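Local coordinates for protein adenylyltransferase VopS (PDB 3LET) that transfers AMP from ATP to a threonine of host Rho GTPases, blocking their downstream signalling and so actin assembly in infected cells, at residues 40-43 with 44-48; 110-113 with 114-117; 189-192 with 193-197. All coordinates share one frame; numbering follows the deposited sequence.

All three contacts are local, each within one continuous run of residues, in series along the chain. Interaction 1 (40-48) runs along helix 39-45 and just beyond, interaction 2 (110-117) spans the turn from helix 105-111 into helix 113-139, and interaction 3 (189-197) lies inside helix 184-199. The first two belong to the VopS N-terminal domain and touch: their centres are about 10 Å apart, Ala47 CB lies 3.3 Å from Gln110 O, and both pack on helix 58-75. Interaction 3 sits on the opposite side of the chain's centre, its centre about 56 and 52 Å from theirs, against helices 207-217 and 281-295. They sample two distant parts of an elongated, mainly helical protein without strands.

Interaction 1 of 3, residues 40-43 with 44-48; sequences SDVL and NAFAK
Asn44 N donates to Ser40 O at 2.9 Å with an N-H...O angle of 157°, the regular i to i+4 bond of a helix. One residue later the bonding is shared: Ala45 N is bifurcated between Asp41 O at 3.2 Å and Val42 O at 3.1 Å, both weak bonds because the N-H points straight at neither oxygen. Phe46 N then turns to Leu43 O at 3.1 Å, three residues back, and stands 58° out of that carbonyl's plane. Leu43 O has a second partner: a water donates to it at 2.6 Å and accepts a weak bond from Ala47 N, bridging the place where the next i to i+4 bond would lie. Among the side chains, Asp41 OD2 is bonded to Lys37 N, while Asp41 N meets Thr38 OG1. Phe46 lies alongside Val42, both pointing the same way. Its ring presents an edge to Val42 O, which lies in the ring plane 3.3 Å from CD1, and CE1 rests 4.1 Å from Val42 CG1, the branch set anti to the backbone N (chi1 170°). Leu43 and Phe46 pack on helix 58-75, and Phe46 also neighbours Leu49, a residue of the ATP site by similarity. The change from i+4 to i+3 bonding, continued by Lys48 N to Ala45 O and with a water inserted, is typical of an alpha-helix passing into 3-10 type turns.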
loop_
_atom_site.group_PDB
_atom_site.type_symbol
_atom_site.label_atom_id
_atom_site.label_comp_id
_atom_site.label_asym_id
_atom_site.label_seq_id
_atom_site.Cartn_x
_atom_site.Cartn_y
_atom_site.Cartn_z
ATOM N N SER A 40 -18.101 17.831 11.753
ATOM C CA SER A 40 -17.822 19.264 11.581
ATOM C C SER A 40 -18.330 20.064 12.775
ATOM O O SER A 40 -17.642 20.965 13.253
ATOM C CB SER A 40 -18.436 19.801 10.289
ATOM O OG SER A 40 -17.830 19.154 9.172
ATOM N N ASP A 41 -19.533 19.750 13.252
ATOM C CA ASP A 41 -20.095 20.434 14.439
ATOM C C ASP A 41 -19.171 20.267 15.643
ATOM O O ASP A 41 -18.989 21.202 16.428
ATOM C CB ASP A 41 -21.465 19.873 14.831
ATOM C CG ASP A 41 -22.568 20.214 13.840
ATOM O OD1 ASP A 41 -22.375 21.092 12.966
ATOM O OD2 ASP A 41 -23.644 19.585 13.951
ATOM N N VAL A 42 -18.628 19.056 15.816
ATOM C CA VAL A 42 -17.687 18.793 16.908
ATOM C C VAL A 42 -16.433 19.658 16.777
ATOM O O VAL A 42 -16.022 20.315 17.742
ATOM C CB VAL A 42 -17.309 17.303 16.985
ATOM C CG1 VAL A 42 -16.137 17.066 17.970
ATOM C CG2 VAL A 42 -18.534 16.484 17.381
ATOM N N LEU A 43 -15.844 19.712 15.585
ATOM C CA LEU A 43 -14.652 20.547 15.404
ATOM C C LEU A 43 -14.970 22.013 15.630
ATOM O O LEU A 43 -14.181 22.727 16.232
ATOM C CB LEU A 43 -14.048 20.355 13.996
ATOM C CG LEU A 43 -13.429 18.965 13.863
ATOM C CD1 LEU A 43 -13.215 18.644 12.375
ATOM C CD2 LEU A 43 -12.117 18.869 14.649
ATOM N N ASN A 44 -16.136 22.448 15.167
ATOM C CA ASN A 44 -16.527 23.855 15.321
ATOM C C ASN A 44 -16.687 24.255 16.802
ATOM O O ASN A 44 -16.560 25.430 17.169
ATOM C CB ASN A 44 -17.813 24.102 14.568
ATOM C CG ASN A 44 -17.604 24.158 13.068
ATOM O OD1 ASN A 44 -16.485 24.367 12.593
ATOM N ND2 ASN A 44 -18.674 23.976 12.317
ATOM N N ALA A 45 -16.938 23.268 17.647
ATOM C CA ALA A 45 -17.076 23.491 19.090
ATOM C C ALA A 45 -15.747 23.789 19.789
ATOM O O ALA A 45 -15.735 24.403 20.861
ATOM C CB ALA A 45 -17.763 22.297 19.746
ATOM N N PHE A 46 -14.631 23.391 19.187
ATOM C CA PHE A 46 -13.332 23.558 19.853
ATOM C C PHE A 46 -13.008 25.030 20.145
ATOM O O PHE A 46 -12.434 25.342 21.209
ATOM C CB PHE A 46 -12.189 22.890 19.050
ATOM C CG PHE A 46 -12.023 21.406 19.345
ATOM C CD1 PHE A 46 -13.033 20.513 19.041
ATOM C CD2 PHE A 46 -10.847 20.918 19.905
ATOM C CE1 PHE A 46 -12.875 19.140 19.304
ATOM C CE2 PHE A 46 -10.676 19.544 20.188
ATOM C CZ PHE A 46 -11.704 18.660 19.896
ATOM N N ALA A 47 -13.403 25.930 19.235
ATOM C CA ALA A 47 -13.104 27.361 19.386
ATOM C C ALA A 47 -13.816 27.914 20.610
ATOM O O ALA A 47 -13.417 28.937 21.186
ATOM C CB ALA A 47 -13.541 28.142 18.122
ATOM N N LYS A 48 -14.876 27.228 21.006
ATOM C CA LYS A 48 -15.740 27.700 22.075
ATOM C C LYS A 48 -15.285 27.272 23.470
ATOM O O LYS A 48 -15.879 27.676 24.475
ATOM C CB LYS A 48 -17.144 27.170 21.817
ATOM C CG LYS A 48 -17.680 27.549 20.425
ATOM C CD LYS A 48 -19.072 26.961 20.196
ATOM C CE LYS A 48 -19.621 27.297 18.803
ATOM N NZ LYS A 48 -19.881 28.754 18.631
HETATM O O HOH W 1 -13.250 25.192 16.236
#

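Interaction 2 of 3, residues 110-113 with 114-117; sequences QKNP and EVRI
Asn112 lays its side-chain amide over the branch point of Val115: ND2 comes within 3.1 Å of Val115 CB and 3.3 Å of CG1, while Asn112 CB faces CG2 at 3.9 Å. The overlap follows from a chi1 of 72°, which wedges CG between the backbone N and the carbonyl carbon. OD1 looks toward the edge of the Arg116 guanidinium, near its plane, but stays 4.0 Å from NE, and the two flat groups are almost perpendicular (89°). Arg116 instead spends NH1 on Tyr102 O, so its charged end ties helix 113-139 to the end of helix 88-102. The backbone supplies the rest. Asn112 O takes two weak bonds, from Val115 N and Arg116 N, whereas Ile117 N gives Pro113 O a bond of 2.9 Å in the carbonyl plane. Ile117 bends CG1 to 3.4 Å from the same oxygen and packs on Met69, Val72 and Met73 of helix 58-75. Asn112 leaves helical geometry after helix 105-111, and its side chain makes no capping bond; Pro113 has no N-H to offer. This is a one-residue break between two consecutive helices, with Asn112 at the N-cap position and proline at N1 of the second.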
loop_
_atom_site.group_PDB
_atom_site.type_symbol
_atom_site.label_atom_id
_atom_site.label_comp_id
_atom_site.label_asym_id
_atom_site.label_seq_id
_atom_site.Cartn_x
_atom_site.Cartn_y
_atom_site.Cartn_z
ATOM N N GLN A 110 -9.037 24.546 17.337
ATOM C CA GLN A 110 -9.594 25.736 17.965
ATOM C C GLN A 110 -9.570 26.908 17.004
ATOM O O GLN A 110 -10.529 27.683 16.915
ATOM C CB GLN A 110 -8.735 26.120 19.164
ATOM C CG GLN A 110 -8.868 25.240 20.387
ATOM C CD GLN A 110 -7.871 25.680 21.445
ATOM O OE1 GLN A 110 -6.683 25.402 21.350
ATOM N NE2 GLN A 110 -8.345 26.398 22.425
ATOM N N LYS A 111 -8.457 27.027 16.287
ATOM C CA LYS A 111 -8.133 28.249 15.539
ATOM C C LYS A 111 -8.585 28.266 14.075
ATOM O O LYS A 111 -9.073 29.284 13.592
ATOM C CB LYS A 111 -6.624 28.512 15.600
ATOM C CG LYS A 111 -6.148 29.101 16.916
ATOM C CD LYS A 111 -4.697 29.525 16.825
ATOM C CE LYS A 111 -4.359 30.595 17.847
ATOM N NZ LYS A 111 -3.010 31.178 17.606
ATOM N N ASN A 112 -8.389 27.175 13.339
ATOM C CA ASN A 112 -8.742 27.200 11.929
ATOM C C ASN A 112 -8.942 25.811 11.343
ATOM O O ASN A 112 -8.185 25.395 10.455
ATOM C CB ASN A 112 -7.654 27.943 11.135
ATOM C CG ASN A 112 -6.348 27.139 11.006
ATOM O OD1 ASN A 112 -6.067 26.236 11.800
ATOM N ND2 ASN A 112 -5.551 27.473 9.995
ATOM N N PRO A 113 -9.948 25.072 11.834
ATOM C CA PRO A 113 -10.026 23.688 11.333
ATOM C C PRO A 113 -10.263 23.606 9.823
ATOM O O PRO A 113 -9.801 22.650 9.189
ATOM C CB PRO A 113 -11.235 23.122 12.058
ATOM C CG PRO A 113 -11.981 24.333 12.586
ATOM C CD PRO A 113 -10.921 25.314 12.907
ATOM N N GLU A 114 -11.007 24.558 9.261
ATOM C CA GLU A 114 -11.353 24.482 7.831
ATOM C C GLU A 114 -10.110 24.605 6.971
ATOM O O GLU A 114 -10.017 23.972 5.932
ATOM C CB GLU A 114 -12.382 25.561 7.443
ATOM C CG GLU A 114 -13.777 25.287 8.007
ATOM C CD GLU A 114 -14.809 26.338 7.619
ATOM O OE1 GLU A 114 -14.594 27.053 6.613
ATOM O OE2 GLU A 114 -15.843 26.442 8.318
ATOM N N VAL A 115 -9.162 25.430 7.400
ATOM C CA VAL A 115 -7.887 25.535 6.700
ATOM C C VAL A 115 -7.200 24.167 6.678
ATOM O O VAL A 115 -6.724 23.721 5.643
ATOM C CB VAL A 115 -6.968 26.562 7.373
ATOM C CG1 VAL A 115 -5.569 26.475 6.810
ATOM C CG2 VAL A 115 -7.536 27.963 7.188
ATOM N N ARG A 116 -7.187 23.488 7.822
ATOM C CA ARG A 116 -6.551 22.165 7.914
ATOM C C ARG A 116 -7.281 21.152 7.044
ATOM O O ARG A 116 -6.646 20.349 6.393
ATOM C CB ARG A 116 -6.509 21.669 9.370
ATOM C CG ARG A 116 -5.615 22.541 10.308
ATOM C CD ARG A 116 -4.202 22.705 9.753
ATOM N NE ARG A 116 -3.364 23.551 10.600
ATOM C CZ ARG A 116 -2.186 23.195 11.109
ATOM N NH1 ARG A 116 -1.663 22.002 10.853
ATOM N NH2 ARG A 116 -1.514 24.044 11.871
ATOM N N ILE A 117 -8.611 21.175 7.047
ATOM C CA ILE A 117 -9.371 20.197 6.279
ATOM C C ILE A 117 -9.124 20.409 4.781
ATOM O O ILE A 117 -8.967 19.441 4.002
ATOM C CB ILE A 117 -10.858 20.267 6.627
ATOM C CG1 ILE A 117 -11.090 19.684 8.030
ATOM C CG2 ILE A 117 -11.707 19.516 5.601
ATOM C CD1 ILE A 117 -12.409 20.108 8.637
#

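Interaction 3 of 3, residues 189-192 with 193-197; sequences NITS and LLKEY
Four consecutive i to i+4 bonds, Leu193 N to Asn189 O at 2.9 Å, Leu194 N to Ile190 O at 3.0 Å, Lys195 N to Thr191 O at 3.1 Å with the straightest N-H...O angle of the four (168°), and Glu196 N to Ser192 O at 2.9 Å, mark an unbroken alpha-helix inside 184-199. On this frame Asn189 meets Leu193 one turn on, the two side chains slanting across each other. Asn189 sets CG opposite its backbone N (chi1 -177°), which carries the amide toward Leu193 CD1; ND2 stands 3.6 Å from that methyl and OD1 3.8 Å. The contact is carbon against amide, since the hydrogen bond of ND2 goes to Arg216 O. Leu193 in turn packs on Arg216 and Leu217 of helix 207-217. Two residues along, Thr191 and Lys195 run alongside each other in the same direction. The CG2 methyl of Thr191 touches Lys195 CE at 3.5 Å, with NZ a little farther on at the bend of chi4 (-71°). The hydroxyl of Thr191 is bonded to Ala187 O, one turn back, and that of Ser192 to Glu188 O in the same manner. Glu196 is extended beyond CG and reaches Arg216 NH1 in a salt bridge through OE2. On another face Leu194 meets Met287, Ile291 and Leu294 of helix 281-295, the helix that bears the ATP-site residue Arg286, assigned by similarity. Chemically, the i to i+4 side-chain pairs touch by van der Waals contact without a hydrogen bond, whereas the polar ends of Asn189 and Glu196 both turn to Arg216, joining this helix to helix 207-217 through one residue's carbonyl and guanidinium.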
loop_
_atom_site.group_PDB
_atom_site.type_symbol
_atom_site.label_atom_id
_atom_site.label_comp_id
_atom_site.label_asym_id
_atom_site.label_seq_id
_atom_site.Cartn_x
_atom_site.Cartn_y
_atom_site.Cartn_z
ATOM N N ASN A 189 17.958 -18.956 1.665
ATOM C CA ASN A 189 16.574 -18.698 2.087
ATOM C C ASN A 189 15.688 -18.461 0.857
ATOM O O ASN A 189 14.574 -18.971 0.761
ATOM C CB ASN A 189 16.522 -17.465 3.000
ATOM C CG ASN A 189 15.122 -17.188 3.544
ATOM O OD1 ASN A 189 14.455 -18.081 4.059
ATOM N ND2 ASN A 189 14.693 -15.930 3.462
ATOM N N ILE A 190 16.190 -17.668 -0.082
ATOM C CA ILE A 190 15.460 -17.428 -1.338
ATOM C C ILE A 190 15.150 -18.769 -2.023
ATOM O O ILE A 190 14.023 -19.012 -2.457
ATOM C CB ILE A 190 16.282 -16.542 -2.279
ATOM C CG1 ILE A 190 16.322 -15.111 -1.727
ATOM C CG2 ILE A 190 15.697 -16.586 -3.699
ATOM C CD1 ILE A 190 17.405 -14.201 -2.357
ATOM N N THR A 191 16.157 -19.630 -2.137
ATOM C CA THR A 191 15.953 -20.946 -2.748
ATOM C C THR A 191 14.936 -21.814 -1.985
ATOM O O THR A 191 14.036 -22.408 -2.590
ATOM C CB THR A 191 17.264 -21.709 -2.826
ATOM O OG1 THR A 191 18.192 -20.943 -3.600
ATOM C CG2 THR A 191 17.032 -23.080 -3.493
ATOM N N SER A 192 15.053 -21.878 -0.658
ATOM C CA SER A 192 14.098 -22.672 0.132
ATOM C C SER A 192 12.670 -22.153 -0.011
ATOM O O SER A 192 11.738 -22.948 -0.148
ATOM C CB SER A 192 14.443 -22.675 1.627
ATOM O OG SER A 192 15.803 -23.017 1.836
ATOM N N LEU A 193 12.500 -20.833 0.040
ATOM C CA LEU A 193 11.158 -20.249 -0.040
ATOM C C LEU A 193 10.556 -20.508 -1.408
ATOM O O LEU A 193 9.365 -20.758 -1.546
ATOM C CB LEU A 193 11.162 -18.741 0.271
ATOM C CG LEU A 193 11.315 -18.375 1.759
ATOM C CD1 LEU A 193 11.553 -16.871 1.943
ATOM C CD2 LEU A 193 10.086 -18.816 2.558
ATOM N N LEU A 194 11.382 -20.467 -2.435
ATOM C CA LEU A 194 10.864 -20.656 -3.774
ATOM C C LEU A 194 10.353 -22.104 -3.923
ATOM O O LEU A 194 9.262 -22.350 -4.472
ATOM C CB LEU A 194 11.955 -20.383 -4.796
ATOM C CG LEU A 194 11.540 -20.582 -6.250
ATOM C CD1 LEU A 194 10.351 -19.712 -6.658
ATOM C CD2 LEU A 194 12.761 -20.268 -7.127
ATOM N N LYS A 195 11.132 -23.061 -3.448
ATOM C CA LYS A 195 10.701 -24.459 -3.519
ATOM C C LYS A 195 9.433 -24.662 -2.723
ATOM O O LYS A 195 8.509 -25.376 -3.139
ATOM C CB LYS A 195 11.791 -25.385 -2.962
ATOM C CG LYS A 195 13.052 -25.418 -3.830
ATOM C CD LYS A 195 14.014 -26.481 -3.286
ATOM C CE LYS A 195 15.446 -26.204 -3.656
ATOM N NZ LYS A 195 15.697 -26.432 -5.094
ATOM N N GLU A 196 9.416 -24.062 -1.543
ATOM C CA GLU A 196 8.254 -24.163 -0.663
ATOM C C GLU A 196 6.961 -23.622 -1.311
ATOM O O GLU A 196 5.935 -24.301 -1.321
ATOM C CB GLU A 196 8.550 -23.435 0.654
ATOM C CG GLU A 196 7.418 -23.557 1.673
ATOM C CD GLU A 196 7.748 -22.887 3.002
ATOM O OE1 GLU A 196 8.939 -22.651 3.293
ATOM O OE2 GLU A 196 6.815 -22.606 3.769
ATOM N N TYR A 197 6.996 -22.403 -1.848
ATOM C CA TYR A 197 5.798 -21.856 -2.497
ATOM C C TYR A 197 5.506 -22.472 -3.873
ATOM O O TYR A 197 4.391 -22.403 -4.380
ATOM C CB TYR A 197 5.877 -20.325 -2.593
ATOM C CG TYR A 197 5.499 -19.704 -1.263
ATOM C CD1 TYR A 197 6.349 -19.810 -0.164
ATOM C CD2 TYR A 197 4.276 -19.071 -1.091
ATOM C CE1 TYR A 197 5.997 -19.273 1.071
ATOM C CE2 TYR A 197 3.912 -18.513 0.148
ATOM C CZ TYR A 197 4.785 -18.614 1.220
ATOM O OH TYR A 197 4.444 -18.076 2.451
#